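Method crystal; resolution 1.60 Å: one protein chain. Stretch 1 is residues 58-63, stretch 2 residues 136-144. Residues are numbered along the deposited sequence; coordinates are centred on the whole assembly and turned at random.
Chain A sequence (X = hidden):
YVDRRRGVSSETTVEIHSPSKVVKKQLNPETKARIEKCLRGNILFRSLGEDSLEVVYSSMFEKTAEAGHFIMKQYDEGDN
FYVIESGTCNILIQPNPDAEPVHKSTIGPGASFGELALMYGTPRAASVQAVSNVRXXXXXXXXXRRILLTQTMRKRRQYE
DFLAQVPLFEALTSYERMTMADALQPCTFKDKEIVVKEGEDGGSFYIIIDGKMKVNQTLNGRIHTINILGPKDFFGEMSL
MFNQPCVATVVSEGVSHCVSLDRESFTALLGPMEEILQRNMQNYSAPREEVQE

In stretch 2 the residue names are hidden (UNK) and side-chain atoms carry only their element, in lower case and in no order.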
# COMPACT_ATOMS: atom_id res chain seq x y z
N SER A 58 6.01 20.78 10.15
CA SER A 58 7.01 21.78 10.48
C SER A 58 8.42 21.39 10.04
O SER A 58 9.28 22.27 9.91
CB SER A 58 6.99 22.07 11.99
OG SER A 58 7.47 20.98 12.77
N SER A 59 8.68 20.10 9.80
CA SER A 59 10.02 19.58 9.53
C SER A 59 10.30 19.30 8.06
O SER A 59 11.45 19.40 7.64
CB SER A 59 10.26 18.28 10.31
OG SER A 59 10.20 18.50 11.72
N MET A 60 9.30 18.89 7.26
CA MET A 60 9.64 18.51 5.88
C MET A 60 10.22 19.69 5.12
O MET A 60 9.81 20.85 5.32
CB MET A 60 8.41 17.95 5.15
CG MET A 60 8.28 16.49 5.37
SD MET A 60 7.00 15.77 4.34
CE MET A 60 7.96 14.41 3.66
N PHE A 61 11.18 19.42 4.25
CA PHE A 61 11.81 20.45 3.45
C PHE A 61 11.82 20.07 1.96
O PHE A 61 11.75 18.89 1.59
CB PHE A 61 13.25 20.73 3.92
CG PHE A 61 14.15 19.51 3.98
CD1 PHE A 61 14.12 18.65 5.08
CD2 PHE A 61 15.04 19.26 2.96
CE1 PHE A 61 14.99 17.53 5.15
CE2 PHE A 61 15.90 18.14 3.01
CZ PHE A 61 15.88 17.29 4.11
N GLU A 62 11.96 21.10 1.13
CA GLU A 62 11.89 20.94 -0.33
C GLU A 62 13.24 20.55 -0.90
O GLU A 62 14.30 21.02 -0.44
CB GLU A 62 11.45 22.25 -1.00
CG GLU A 62 10.10 22.74 -0.58
CD GLU A 62 9.73 24.07 -1.23
OE1 GLU A 62 9.39 25.02 -0.48
OE2 GLU A 62 9.79 24.18 -2.48
N LYS A 63 13.22 19.66 -1.88
CA LYS A 63 14.39 19.32 -2.67
C LYS A 63 13.94 19.24 -4.11
O LYS A 63 12.85 18.73 -4.37
CB LYS A 63 14.96 17.97 -2.30
CG LYS A 63 16.33 17.71 -2.91
CD LYS A 63 16.96 16.42 -2.35
CE LYS A 63 18.25 16.70 -1.53
NZ LYS A 63 18.17 17.93 -0.65
N UNK A 136 10.42 17.42 -4.63
CA UNK A 136 10.25 16.43 -3.57
C UNK A 136 10.05 17.16 -2.24
O UNK A 136 10.51 18.29 -2.08
c UNK A 136 13.64 14.57 -4.43
c UNK A 136 12.18 14.93 -4.63
c UNK A 136 11.45 13.66 -4.92
c UNK A 136 11.52 15.56 -3.40
N UNK A 137 9.38 16.50 -1.31
CA UNK A 137 9.43 16.87 0.11
C UNK A 137 10.24 15.82 0.86
O UNK A 137 10.10 14.63 0.60
c UNK A 137 8.27 21.36 2.12
c UNK A 137 6.59 21.78 0.42
c UNK A 137 8.01 16.98 0.68
c UNK A 137 7.30 18.24 0.24
n UNK A 137 5.95 19.71 -0.83
c UNK A 137 7.50 19.53 0.79
c UNK A 137 7.42 22.23 1.44
c UNK A 137 8.32 20.01 1.81
c UNK A 137 6.33 18.39 -0.75
c UNK A 137 6.64 20.43 0.11
N UNK A 138 11.09 16.24 1.79
CA UNK A 138 12.02 15.30 2.41
C UNK A 138 11.98 15.43 3.93
O UNK A 138 11.74 16.52 4.45
c UNK A 138 13.46 15.57 1.95
N UNK A 139 12.15 14.30 4.60
CA UNK A 139 12.41 14.24 6.04
C UNK A 139 13.84 13.78 6.27
O UNK A 139 14.30 12.82 5.64
c UNK A 139 11.49 13.24 6.76
c UNK A 139 9.95 14.73 7.92
c UNK A 139 10.01 13.57 6.95
c UNK A 139 9.32 12.35 7.52
N UNK A 140 14.50 14.40 7.24
CA UNK A 140 15.84 13.92 7.53
C UNK A 140 15.81 12.68 8.42
O UNK A 140 14.76 12.23 8.90
c UNK A 140 16.22 15.49 9.53
o UNK A 140 15.50 14.75 10.24
c UNK A 140 16.68 15.05 8.13
o UNK A 140 16.63 16.60 9.92
N UNK A 141 17.01 12.12 8.66
CA UNK A 141 17.06 10.81 9.32
C UNK A 141 16.52 10.90 10.74
O UNK A 141 15.76 10.02 11.17
n UNK A 141 20.57 8.34 12.75
c UNK A 141 20.41 7.20 12.08
n UNK A 141 20.46 6.04 12.73
c UNK A 141 18.51 10.29 9.33
n UNK A 141 20.19 7.23 10.76
c UNK A 141 18.65 8.95 9.99
c UNK A 141 20.10 8.46 9.99
N UNK A 142 16.94 11.92 11.50
CA UNK A 142 16.50 12.02 12.89
C UNK A 142 15.00 12.17 12.99
O UNK A 142 14.36 11.56 13.86
c UNK A 142 18.66 12.93 13.82
c UNK A 142 17.19 13.19 13.58
o UNK A 142 19.37 13.90 14.18
o UNK A 142 19.10 11.76 13.63
N UNK A 143 14.40 12.96 12.08
CA UNK A 143 12.95 13.13 12.12
C UNK A 143 12.24 11.84 11.72
O UNK A 143 11.28 11.42 12.38
c UNK A 143 11.02 14.54 11.36
o UNK A 143 13.24 15.45 11.57
c UNK A 143 12.51 14.28 11.20
N UNK A 144 12.73 11.18 10.68
CA UNK A 144 12.18 9.89 10.28
C UNK A 144 12.20 8.91 11.45
O UNK A 144 11.18 8.26 11.74
c UNK A 144 12.45 7.94 8.67
c UNK A 144 12.96 9.30 9.09
c UNK A 144 11.47 5.40 7.91
c UNK A 144 11.50 7.83 7.66
c UNK A 144 12.90 6.78 9.29
c UNK A 144 12.45 5.53 8.93
c UNK A 144 11.01 6.56 7.27
O HOH W 1 13.13 16.67 8.50

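Position 136 has four side-chain carbons, forked at the second. Its backbone is tied to Lys63 twice: the N of 136 donates to Lys63 O at 2.8 Å, and Lys63 N donates to the O of 136 at 3.0 Å. A branch tip of the fork lies 4.2 Å from Lys63 CB. The fork after one carbon identifies Leu136. Its CD1 is the tip that meets Lys63 CB, on the sheet face these two residues share.

Position 137 carries one carbon, then fused five- and six-membered rings with eight carbons and one nitrogen. Glu62 CG lies over a face of the six-membered ring. Only tryptophan has this fused system, so this is Trp137. Glu62 CG is 3.4 Å from Trp137 CH2 and 3.6 Å from the centroid of the six-membered ring, a CH-pi contact. Met60 O meets the ring at its edge, 3.6 Å from CZ3 of Trp137. The indole nitrogen is hydrogen-bonded elsewhere in the structure.

Position 138 has a single side-chain carbon. That carbon, CB, sits over one face of the Phe61 ring, 3.7 Å from Phe61 CZ. One carbon and nothing more means Ala138. Its CB is 3.9 Å from the centroid of the Phe61 ring, 20° off the normal, so the contact is CH-pi. The backbone pairs in both directions: Phe61 N to Ala138 O at 3.0 Å, and Ala138 N to Phe61 O at 2.7 Å.

Position 139 again has four carbons forked at the second. The CA-to-CB bond points away from stretch 1, but the end of the side chain comes nearer, with one tip 3.5 Å from Met60 CG. This is Leu139, and the tip is CD2. The same atom is 4.3 Å from Ser59 CB.

Position 140 has two carbons, the second carrying two oxygens. Its CB is 4.2 Å from Phe61 CE1, and its N lies at the edge of that ring. The short carboxylate makes it Asp140. It is the N-cap residue: Asp140 OD1 accepts from the N of position 143 at 2.8 Å.

Position 141 has three carbons, a nitrogen, then a carbon with two more nitrogens. It does not touch stretch 1. The guanidinium identifies Arg141.

Position 142 has two carbons and two terminal oxygens, also without contact. It is Asp142.

Position 143 has one carbon bearing an oxygen and a carbon. The methyl carbon is 4.0 Å from Ser59 CB. This is Thr143. Its OG1 donates to Asp140 OD1 at 2.7 Å.

Position 144 has one carbon and a six-carbon ring, out of reach of stretch 1. It is Phe144.

The contact is an antiparallel strand pairing held by four backbone hydrogen bonds. Trp137 and Glu62 pack on one face of the sheet; Phe61 and Ala138 pack on the other. Beyond the strand pairing, a water accepts from Asp140 N at 2.9 Å and donates weakly to Ser59 O at 3.3 Å, linking the two stretches.

Stretch 2 (136-144) LWALDRDTF
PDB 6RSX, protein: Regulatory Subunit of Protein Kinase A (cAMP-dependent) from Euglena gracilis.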